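Local coordinates for solute-binding protein Csal_2479 (Chromohalobacter salexigens, PDB 4P1L), which binds D-glucuronate and probably delivers it to a TRAP permease for transport across the inner membrane into the cytoplasm, at residues S44-V57 with D250-E264. Sequence-based numbering, arbitrary orientation.
Sequences SFAKEVAEKTEGRV and DRQAIREAAEDAAKE. With SO4 (sulfate ion), chain E.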
ATOM      1  N   SER A  44      11.326  11.529 -10.003  1.00 18.33           N
ATOM      2  CA  SER A  44      11.768  11.126 -11.342  1.00 20.47           C
ATOM      3  C   SER A  44      10.634  11.300 -12.337  1.00 20.91           C
ATOM      4  O   SER A  44      10.830  11.826 -13.425  1.00 22.39           O
ATOM      5  CB  SER A  44      12.241   9.677 -11.351  1.00 25.47           C
ATOM      6  OG  SER A  44      13.418   9.540 -10.581  1.00 26.91           O
ATOM      7  N   PHE A  45       9.443  10.859 -11.945  1.00 17.99           N
ATOM      8  CA  PHE A  45       8.250  11.027 -12.787  1.00 17.46           C
ATOM      9  C   PHE A  45       8.029  12.508 -13.082  1.00 19.52           C
ATOM     10  O   PHE A  45       7.822  12.909 -14.231  1.00 20.40           O
ATOM     11  CB  PHE A  45       7.037  10.429 -12.074  1.00 17.08           C
ATOM     12  CG  PHE A  45       5.705  10.760 -12.704  1.00 16.95           C
ATOM     13  CD1 PHE A  45       5.313  10.173 -13.898  1.00 17.71           C
ATOM     14  CD2 PHE A  45       4.812  11.609 -12.060  1.00 19.00           C
ATOM     15  CE1 PHE A  45       4.090  10.459 -14.450  1.00 17.33           C
ATOM     16  CE2 PHE A  45       3.562  11.878 -12.605  1.00 21.03           C
ATOM     17  CZ  PHE A  45       3.212  11.314 -13.801  1.00 21.37           C
ATOM     18  N   ALA A  46       8.077  13.329 -12.042  1.00 18.39           N
ATOM     19  CA  ALA A  46       7.843  14.754 -12.212  1.00 20.93           C
ATOM     20  C   ALA A  46       8.818  15.361 -13.226  1.00 21.05           C
ATOM     21  O   ALA A  46       8.420  16.141 -14.090  1.00 21.87           O
ATOM     22  CB  ALA A  46       7.952  15.483 -10.873  1.00 20.77           C
ATOM     23  N   LYS A  47      10.097  15.017 -13.099  1.00 25.26           N
ATOM     24  CA  LYS A  47      11.096  15.534 -14.031  1.00 26.48           C
ATOM     25  C   LYS A  47      10.858  15.064 -15.451  1.00 22.51           C
ATOM     26  O   LYS A  47      10.922  15.857 -16.399  1.00 24.87           O
ATOM     27  CB  LYS A  47      12.507  15.131 -13.606  1.00 28.37           C
ATOM     28  CG  LYS A  47      12.964  15.803 -12.347  1.00 35.71           C
ATOM     29  CD  LYS A  47      14.249  15.155 -11.818  1.00 44.51           C
ATOM     30  CE  LYS A  47      14.850  15.987 -10.679  1.00 46.16           C
ATOM     31  NZ  LYS A  47      14.180  15.771  -9.357  1.00 48.41           N
ATOM     32  N   GLU A  48      10.622  13.764 -15.601  1.00 20.38           N
ATOM     33  CA  GLU A  48      10.468  13.176 -16.923  1.00 21.80           C
ATOM     34  C   GLU A  48       9.229  13.758 -17.619  1.00 26.32           C
ATOM     35  O   GLU A  48       9.246  14.052 -18.817  1.00 26.22           O
ATOM     36  CB  GLU A  48      10.407  11.654 -16.817  1.00 24.61           C
ATOM     37  CG  GLU A  48      10.520  10.942 -18.145  1.00 29.65           C
ATOM     38  CD  GLU A  48      10.641   9.439 -18.005  1.00 24.94           C
ATOM     39  OE1 GLU A  48      11.169   8.983 -16.975  1.00 30.08           O
ATOM     40  OE2 GLU A  48      10.212   8.703 -18.924  1.00 36.57           O
ATOM     41  N   VAL A  49       8.157  13.961 -16.863  1.00 22.80           N
ATOM     42  CA  VAL A  49       6.960  14.604 -17.412  1.00 21.61           C
ATOM     43  C   VAL A  49       7.277  16.022 -17.934  1.00 23.88           C
ATOM     44  O   VAL A  49       6.973  16.354 -19.090  1.00 27.72           O
ATOM     45  CB  VAL A  49       5.815  14.651 -16.380  1.00 23.12           C
ATOM     46  CG1 VAL A  49       4.681  15.549 -16.860  1.00 22.29           C
ATOM     47  CG2 VAL A  49       5.320  13.238 -16.090  1.00 20.12           C
ATOM     48  N   ALA A  50       7.913  16.854 -17.115  1.00 23.04           N
ATOM     49  CA  ALA A  50       8.262  18.206 -17.556  1.00 29.78           C
ATOM     50  C   ALA A  50       9.145  18.171 -18.826  1.00 32.26           C
ATOM     51  O   ALA A  50       8.917  18.922 -19.766  1.00 27.72           O
ATOM     52  CB  ALA A  50       8.958  18.967 -16.435  1.00 31.47           C
ATOM     53  N   GLU A  51      10.128  17.275 -18.859  1.00 31.28           N
ATOM     54  CA  GLU A  51      11.029  17.159 -20.011  1.00 34.34           C
ATOM     55  C   GLU A  51      10.291  16.652 -21.248  1.00 35.35           C
ATOM     56  O   GLU A  51      10.425  17.213 -22.335  1.00 37.74           O
ATOM     57  CB  GLU A  51      12.210  16.241 -19.675  1.00 36.27           C
ATOM     58  CG  GLU A  51      13.097  16.808 -18.558  1.00 34.87           C
ATOM     59  CD  GLU A  51      13.905  15.749 -17.816  1.00 35.02           C
ATOM     60  OE1 GLU A  51      13.784  14.545 -18.146  1.00 38.09           O
ATOM     61  OE2 GLU A  51      14.681  16.140 -16.915  1.00 37.80           O
ATOM     62  N   LYS A  52       9.485  15.610 -21.088  1.00 29.81           N
ATOM     63  CA  LYS A  52       8.824  15.023 -22.244  1.00 31.46           C
ATOM     64  C   LYS A  52       7.733  15.911 -22.813  1.00 33.92           C
ATOM     65  O   LYS A  52       7.383  15.755 -23.977  1.00 36.39           O
ATOM     66  CB  LYS A  52       8.225  13.669 -21.904  1.00 27.88           C
ATOM     67  CG  LYS A  52       9.217  12.522 -21.805  1.00 31.36           C
ATOM     68  CD  LYS A  52       8.461  11.193 -21.939  1.00 38.97           C
ATOM     69  CE  LYS A  52       9.282  10.001 -21.486  1.00 42.12           C
ATOM     70  NZ  LYS A  52      10.358   9.647 -22.468  1.00 47.70           N
ATOM     71  N   THR A  53       7.171  16.807 -21.995  1.00 27.57           N
ATOM     72  CA  THR A  53       6.097  17.684 -22.462  1.00 29.35           C
ATOM     73  C   THR A  53       6.613  19.082 -22.772  1.00 25.23           C
ATOM     74  O   THR A  53       5.830  20.011 -22.916  1.00 32.91           O
ATOM     75  CB  THR A  53       4.911  17.812 -21.456  1.00 28.73           C
ATOM     76  OG1 THR A  53       5.339  18.466 -20.248  1.00 28.35           O
ATOM     77  CG2 THR A  53       4.335  16.459 -21.126  1.00 22.49           C
ATOM     78  N   GLU A  54       7.932  19.229 -22.833  1.00 34.75           N
ATOM     79  CA  GLU A  54       8.540  20.530 -23.084  1.00 39.05           C
ATOM     80  C   GLU A  54       7.958  21.618 -22.170  1.00 37.54           C
ATOM     81  O   GLU A  54       7.681  22.740 -22.602  1.00 35.44           O
ATOM     82  CB  GLU A  54       8.386  20.891 -24.567  1.00 42.19           C
ATOM     83  CG  GLU A  54       9.101  19.886 -25.470  1.00 49.79           C
ATOM     84  CD  GLU A  54       8.700  19.990 -26.934  1.00 57.85           C
ATOM     85  OE1 GLU A  54       7.848  20.840 -27.272  1.00 59.91           O
ATOM     86  OE2 GLU A  54       9.244  19.204 -27.742  1.00 58.87           O
ATOM     87  N   GLY A  55       7.785  21.273 -20.895  1.00 33.78           N
ATOM     88  CA  GLY A  55       7.351  22.230 -19.889  1.00 30.52           C
ATOM     89  C   GLY A  55       5.859  22.542 -19.875  1.00 33.68           C
ATOM     90  O   GLY A  55       5.405  23.371 -19.087  1.00 31.21           O
ATOM     91  N   ARG A  56       5.086  21.890 -20.739  1.00 25.82           N
ATOM     92  CA  ARG A  56       3.636  22.115 -20.757  1.00 25.24           C
ATOM     93  C   ARG A  56       3.002  21.602 -19.477  1.00 31.92           C
ATOM     94  O   ARG A  56       2.016  22.147 -18.985  1.00 26.63           O
ATOM     95  CB  ARG A  56       2.984  21.427 -21.960  1.00 28.73           C
ATOM     96  CG  ARG A  56       3.263  22.107 -23.301  1.00 32.67           C
ATOM     97  CD  ARG A  56       2.471  21.444 -24.396  1.00 28.36           C
ATOM     98  NE  ARG A  56       2.964  20.106 -24.699  1.00 30.32           N
ATOM     99  CZ  ARG A  56       4.013  19.840 -25.475  1.00 31.15           C
ATOM    100  NH1 ARG A  56       4.707  20.824 -26.046  1.00 34.65           N
ATOM    101  NH2 ARG A  56       4.373  18.580 -25.686  1.00 34.88           N
ATOM    102  N   VAL A  57       3.570  20.527 -18.950  1.00 31.63           N
ATOM    103  CA  VAL A  57       3.098  19.972 -17.704  1.00 25.25           C
ATOM    104  C   VAL A  57       4.269  19.932 -16.753  1.00 27.81           C
ATOM    105  O   VAL A  57       5.267  19.273 -17.029  1.00 24.84           O
ATOM    106  CB  VAL A  57       2.579  18.562 -17.881  1.00 25.06           C
ATOM    107  CG1 VAL A  57       1.977  18.070 -16.554  1.00 25.46           C
ATOM    108  CG2 VAL A  57       1.565  18.489 -19.043  1.00 23.95           C
ATOM    109  N   ASP A 250       0.708  14.362 -25.137  1.00 28.07           N
ATOM    110  CA  ASP A 250       1.206  14.483 -23.768  1.00 28.75           C
ATOM    111  C   ASP A 250       0.744  13.322 -22.865  1.00 24.99           C
ATOM    112  O   ASP A 250       1.509  12.859 -22.001  1.00 23.79           O
ATOM    113  CB  ASP A 250       0.833  15.842 -23.166  1.00 27.43           C
ATOM    114  CG  ASP A 250       1.739  16.967 -23.650  1.00 34.08           C
ATOM    115  OD1 ASP A 250       2.733  16.687 -24.369  1.00 29.90           O
ATOM    116  OD2 ASP A 250       1.455  18.138 -23.299  1.00 33.98           O
ATOM    117  N   ARG A 251      -0.487  12.839 -23.046  1.00 24.70           N
ATOM    118  CA  ARG A 251      -0.924  11.650 -22.300  1.00 22.98           C
ATOM    119  C   ARG A 251       0.011  10.475 -22.583  1.00 25.97           C
ATOM    120  O   ARG A 251       0.415   9.762 -21.677  1.00 22.43           O
ATOM    121  CB  ARG A 251      -2.370  11.250 -22.643  1.00 22.25           C
ATOM    122  CG  ARG A 251      -3.458  12.066 -21.917  1.00 23.35           C
ATOM    123  CD  ARG A 251      -4.868  11.503 -22.167  1.00 22.14           C
ATOM    124  NE  ARG A 251      -5.347  11.805 -23.511  1.00 26.65           N
ATOM    125  CZ  ARG A 251      -5.833  12.995 -23.865  1.00 30.12           C
ATOM    126  NH1 ARG A 251      -6.237  13.212 -25.113  1.00 25.70           N
ATOM    127  NH2 ARG A 251      -5.927  13.973 -22.959  1.00 31.63           N
ATOM    128  N   GLN A 252       0.349  10.258 -23.849  1.00 24.91           N
ATOM    129  CA  GLN A 252       1.210   9.122 -24.191  1.00 23.74           C
ATOM    130  C   GLN A 252       2.577   9.276 -23.508  1.00 25.41           C
ATOM    131  O   GLN A 252       3.147   8.301 -22.980  1.00 24.82           O
ATOM    132  CB  GLN A 252       1.345   8.984 -25.720  1.00 31.31           C
ATOM    133  CG  GLN A 252       2.481   8.062 -26.174  1.00 38.34           C
ATOM    134  CD  GLN A 252       2.577   7.923 -27.697  1.00 50.59           C
ATOM    135  OE1 GLN A 252       1.628   8.213 -28.433  1.00 51.24           O
ATOM    136  NE2 GLN A 252       3.735   7.476 -28.171  1.00 55.14           N
ATOM    137  N   ALA A 253       3.087  10.504 -23.491  1.00 26.57           N
ATOM    138  CA  ALA A 253       4.375  10.789 -22.872  1.00 32.22           C
ATOM    139  C   ALA A 253       4.330  10.596 -21.354  1.00 27.90           C
ATOM    140  O   ALA A 253       5.271  10.058 -20.758  1.00 23.16           O
ATOM    141  CB  ALA A 253       4.839  12.217 -23.218  1.00 29.44           C
ATOM    142  N   ILE A 254       3.241  11.025 -20.722  1.00 21.10           N
ATOM    143  CA  ILE A 254       3.128  10.943 -19.274  1.00 19.87           C
ATOM    144  C   ILE A 254       2.944   9.480 -18.832  1.00 19.23           C
ATOM    145  O   ILE A 254       3.478   9.047 -17.814  1.00 19.92           O
ATOM    146  CB  ILE A 254       2.023  11.892 -18.759  1.00 19.47           C
ATOM    147  CG1 ILE A 254       2.450  13.347 -19.036  1.00 23.40           C
ATOM    148  CG2 ILE A 254       1.735  11.676 -17.267  1.00 18.31           C
ATOM    149  CD1 ILE A 254       1.383  14.374 -18.761  1.00 25.22           C
ATOM    150  N   ARG A 255       2.213   8.719 -19.632  1.00 20.76           N
ATOM    151  CA  ARG A 255       2.052   7.298 -19.375  1.00 20.95           C
ATOM    152  C   ARG A 255       3.424   6.615 -19.429  1.00 22.14           C
ATOM    153  O   ARG A 255       3.757   5.786 -18.565  1.00 24.30           O
ATOM    154  CB  ARG A 255       1.069   6.708 -20.399  1.00 28.44           C
ATOM    155  CG  ARG A 255       0.489   5.385 -20.034  1.00 35.49           C
ATOM    156  CD  ARG A 255      -0.647   4.979 -20.984  1.00 34.00           C
ATOM    157  NE  ARG A 255      -1.984   5.502 -20.645  1.00 28.90           N
ATOM    158  CZ  ARG A 255      -2.716   5.091 -19.616  1.00 29.58           C
ATOM    159  NH1 ARG A 255      -2.230   4.197 -18.764  1.00 31.14           N
ATOM    160  NH2 ARG A 255      -3.925   5.602 -19.407  1.00 30.81           N
ATOM    161  N   GLU A 256       4.237   6.974 -20.426  1.00 22.55           N
ATOM    162  CA  GLU A 256       5.600   6.445 -20.509  1.00 25.15           C
ATOM    163  C   GLU A 256       6.436   6.822 -19.273  1.00 27.40           C
ATOM    164  O   GLU A 256       7.128   5.974 -18.713  1.00 27.36           O
ATOM    165  CB  GLU A 256       6.308   6.905 -21.780  1.00 32.04           C
ATOM    166  CG  GLU A 256       7.679   6.255 -21.955  1.00 43.67           C
ATOM    167  CD  GLU A 256       8.412   6.691 -23.226  1.00 50.47           C
ATOM    168  OE1 GLU A 256       7.880   7.536 -23.989  1.00 49.56           O
ATOM    169  OE2 GLU A 256       9.532   6.177 -23.448  1.00 55.00           O
ATOM    170  N   ALA A 257       6.370   8.084 -18.856  1.00 24.44           N
ATOM    171  CA  ALA A 257       7.092   8.550 -17.669  1.00 26.75           C
ATOM    172  C   ALA A 257       6.695   7.756 -16.420  1.00 19.20           C
ATOM    173  O   ALA A 257       7.536   7.444 -15.589  1.00 21.23           O
ATOM    174  CB  ALA A 257       6.831  10.016 -17.424  1.00 23.65           C
ATOM    175  N   ALA A 258       5.405   7.459 -16.294  1.00 18.46           N
ATOM    176  CA  ALA A 258       4.884   6.724 -15.137  1.00 17.07           C
ATOM    177  C   ALA A 258       5.354   5.276 -15.124  1.00 18.80           C
ATOM    178  O   ALA A 258       5.653   4.710 -14.059  1.00 16.61           O
ATOM    179  CB  ALA A 258       3.354   6.768 -15.139  1.00 19.00           C
ATOM    180  N   GLU A 259       5.399   4.671 -16.304  1.00 21.57           N
ATOM    181  CA  GLU A 259       5.895   3.303 -16.443  1.00 26.05           C
ATOM    182  C   GLU A 259       7.386   3.238 -16.067  1.00 23.90           C
ATOM    183  O   GLU A 259       7.793   2.357 -15.319  1.00 22.61           O
ATOM    184  CB  GLU A 259       5.638   2.781 -17.870  1.00 28.20           C
ATOM    185  CG  GLU A 259       4.147   2.511 -18.117  1.00 30.05           C
ATOM    186  CD  GLU A 259       3.781   2.384 -19.587  1.00 40.83           C
ATOM    187  OE1 GLU A 259       4.709   2.274 -20.419  1.00 43.98           O
ATOM    188  OE2 GLU A 259       2.562   2.404 -19.910  1.00 42.66           O
ATOM    189  N   ASP A 260       8.185   4.182 -16.568  1.00 19.03           N
ATOM    190  CA  ASP A 260       9.605   4.261 -16.190  1.00 27.03           C
ATOM    191  C   ASP A 260       9.766   4.496 -14.671  1.00 22.46           C
ATOM    192  O   ASP A 260      10.621   3.894 -14.016  1.00 21.55           O
ATOM    193  CB  ASP A 260      10.323   5.391 -16.953  1.00 25.15           C
ATOM    194  CG  ASP A 260      10.330   5.180 -18.466  1.00 33.59           C
ATOM    195  OD1 ASP A 260      10.097   4.034 -18.913  1.00 34.72           O
ATOM    196  OD2 ASP A 260      10.561   6.169 -19.207  1.00 39.33           O
ATOM    197  N   ALA A 261       8.969   5.403 -14.121  1.00 19.49           N
ATOM    198  CA  ALA A 261       9.027   5.666 -12.678  1.00 18.92           C
ATOM    199  C   ALA A 261       8.707   4.431 -11.834  1.00 17.28           C
ATOM    200  O   ALA A 261       9.325   4.235 -10.783  1.00 16.89           O
ATOM    201  CB  ALA A 261       8.098   6.802 -12.299  1.00 20.06           C
ATOM    202  N   ALA A 262       7.730   3.617 -12.251  1.00 19.60           N
ATOM    203  CA  ALA A 262       7.409   2.375 -11.523  1.00 21.88           C
ATOM    204  C   ALA A 262       8.554   1.366 -11.621  1.00 22.88           C
ATOM    205  O   ALA A 262       8.889   0.696 -10.645  1.00 20.30           O
ATOM    206  CB  ALA A 262       6.108   1.739 -12.048  1.00 15.52           C
ATOM    207  N   LYS A 263       9.177   1.265 -12.791  1.00 20.55           N
ATOM    208  CA  LYS A 263      10.314   0.362 -12.931  1.00 21.20           C
ATOM    209  C   LYS A 263      11.428   0.775 -11.944  1.00 24.54           C
ATOM    210  O   LYS A 263      12.067  -0.065 -11.287  1.00 22.66           O
ATOM    211  CB  LYS A 263      10.816   0.362 -14.376  1.00 28.48           C
ATOM    212  CG  LYS A 263      11.910  -0.659 -14.648  1.00 40.72           C
ATOM    213  CD  LYS A 263      12.084  -0.920 -16.156  1.00 43.48           C
ATOM    214  CE  LYS A 263      13.408  -1.604 -16.482  1.00 47.28           C
ATOM    215  NZ  LYS A 263      14.549  -0.636 -16.562  1.00 49.22           N
ATOM    216  N   GLU A 264      11.630   2.082 -11.831  1.00 17.70           N
ATOM    217  CA  GLU A 264      12.653   2.632 -10.937  1.00 17.72           C
ATOM    218  C   GLU A 264      12.250   2.365  -9.488  1.00 18.66           C
ATOM    219  O   GLU A 264      13.056   1.898  -8.685  1.00 16.85           O
ATOM    220  CB  GLU A 264      12.825   4.144 -11.144  1.00 21.39           C
ATOM    221  CG  GLU A 264      13.851   4.735 -10.177  1.00 22.51           C
ATOM    222  CD  GLU A 264      13.969   6.250 -10.226  1.00 32.39           C
ATOM    223  OE1 GLU A 264      13.194   6.907 -10.940  1.00 31.20           O
ATOM    224  OE2 GLU A 264      14.854   6.788  -9.540  1.00 30.60           O
TER
HETATM  225  S   SO4 E 403      -5.478   7.024 -22.446  0.82 39.58           S
HETATM  226  O1  SO4 E 403      -4.021   6.973 -22.479  0.82 35.33           O
HETATM  227  O2  SO4 E 403      -6.015   5.784 -22.987  0.82 44.97           O
HETATM  228  O3  SO4 E 403      -6.003   7.187 -21.089  0.82 35.68           O
HETATM  229  O4  SO4 E 403      -5.931   8.173 -23.228  0.82 40.59           O
HETATM  230  O   HOH W   1      10.291   8.643 -14.661  1.00 29.05           O
HETATM  231  O   HOH W   2       4.844  15.312 -25.394  1.00 33.87           O
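Phe45 fits as a knob into the hole made by Ile254, Ala257, Ala258 and Ala261. With CG anti to the backbone N (chi1 169°), the ring of Phe45 lays its edge against the helix backbone, Phe45 CD1 3.6 Å from Ala258 N, while Phe45 CZ meets Ile254 CG2 at 3.8 Å. Val49 CG2 sits over one ring face, offset toward its rim, and Val49 CG1 packs on Ile254 CG1. The small side chains of Ala253, Ala257 and Ala261 let the axes of 44-52 and 250-264 approach to 8.8 Å, nearly antiparallel at 153°. Both helices pack on the five-stranded sheet of one lobe of this periplasmic binding-protein fold: Val49 also touches strand 59-62, and Ile254 strand 135-141. The side chain of Ala261 lies about 12 Å from that of Glu234, which binds beta-D-glucuronate.

Polar and charged pairs accompany this packing along the contact. Past the Schellman motif that closes the first helix, Arg56 grips Asp250 side-on: Arg56 NE reaches Asp250 OD2 and Arg56 NH2 reaches Asp250 OD1, each at 2.8 Å and close to straight, both on syn lone pairs, with the planes only 9° apart. Thr53 O lies over the guanidinium centre, and a water joins Asp250 OD1 to Lys52 O. An alanine in place of Asp250 would probably leave Arg56 NE and NH2 without their carboxylate mate, and that water without one acceptor. At the other end Ser44 OG donates to Glu264 OE1 (2.7 Å). Between them, Glu48 OE2 comes within 2.6 Å of Asp260 OD2, so one acid probably carries a proton, and Lys52 NZ forms a looser salt bridge to Glu256 OE1 at 3.6 Å.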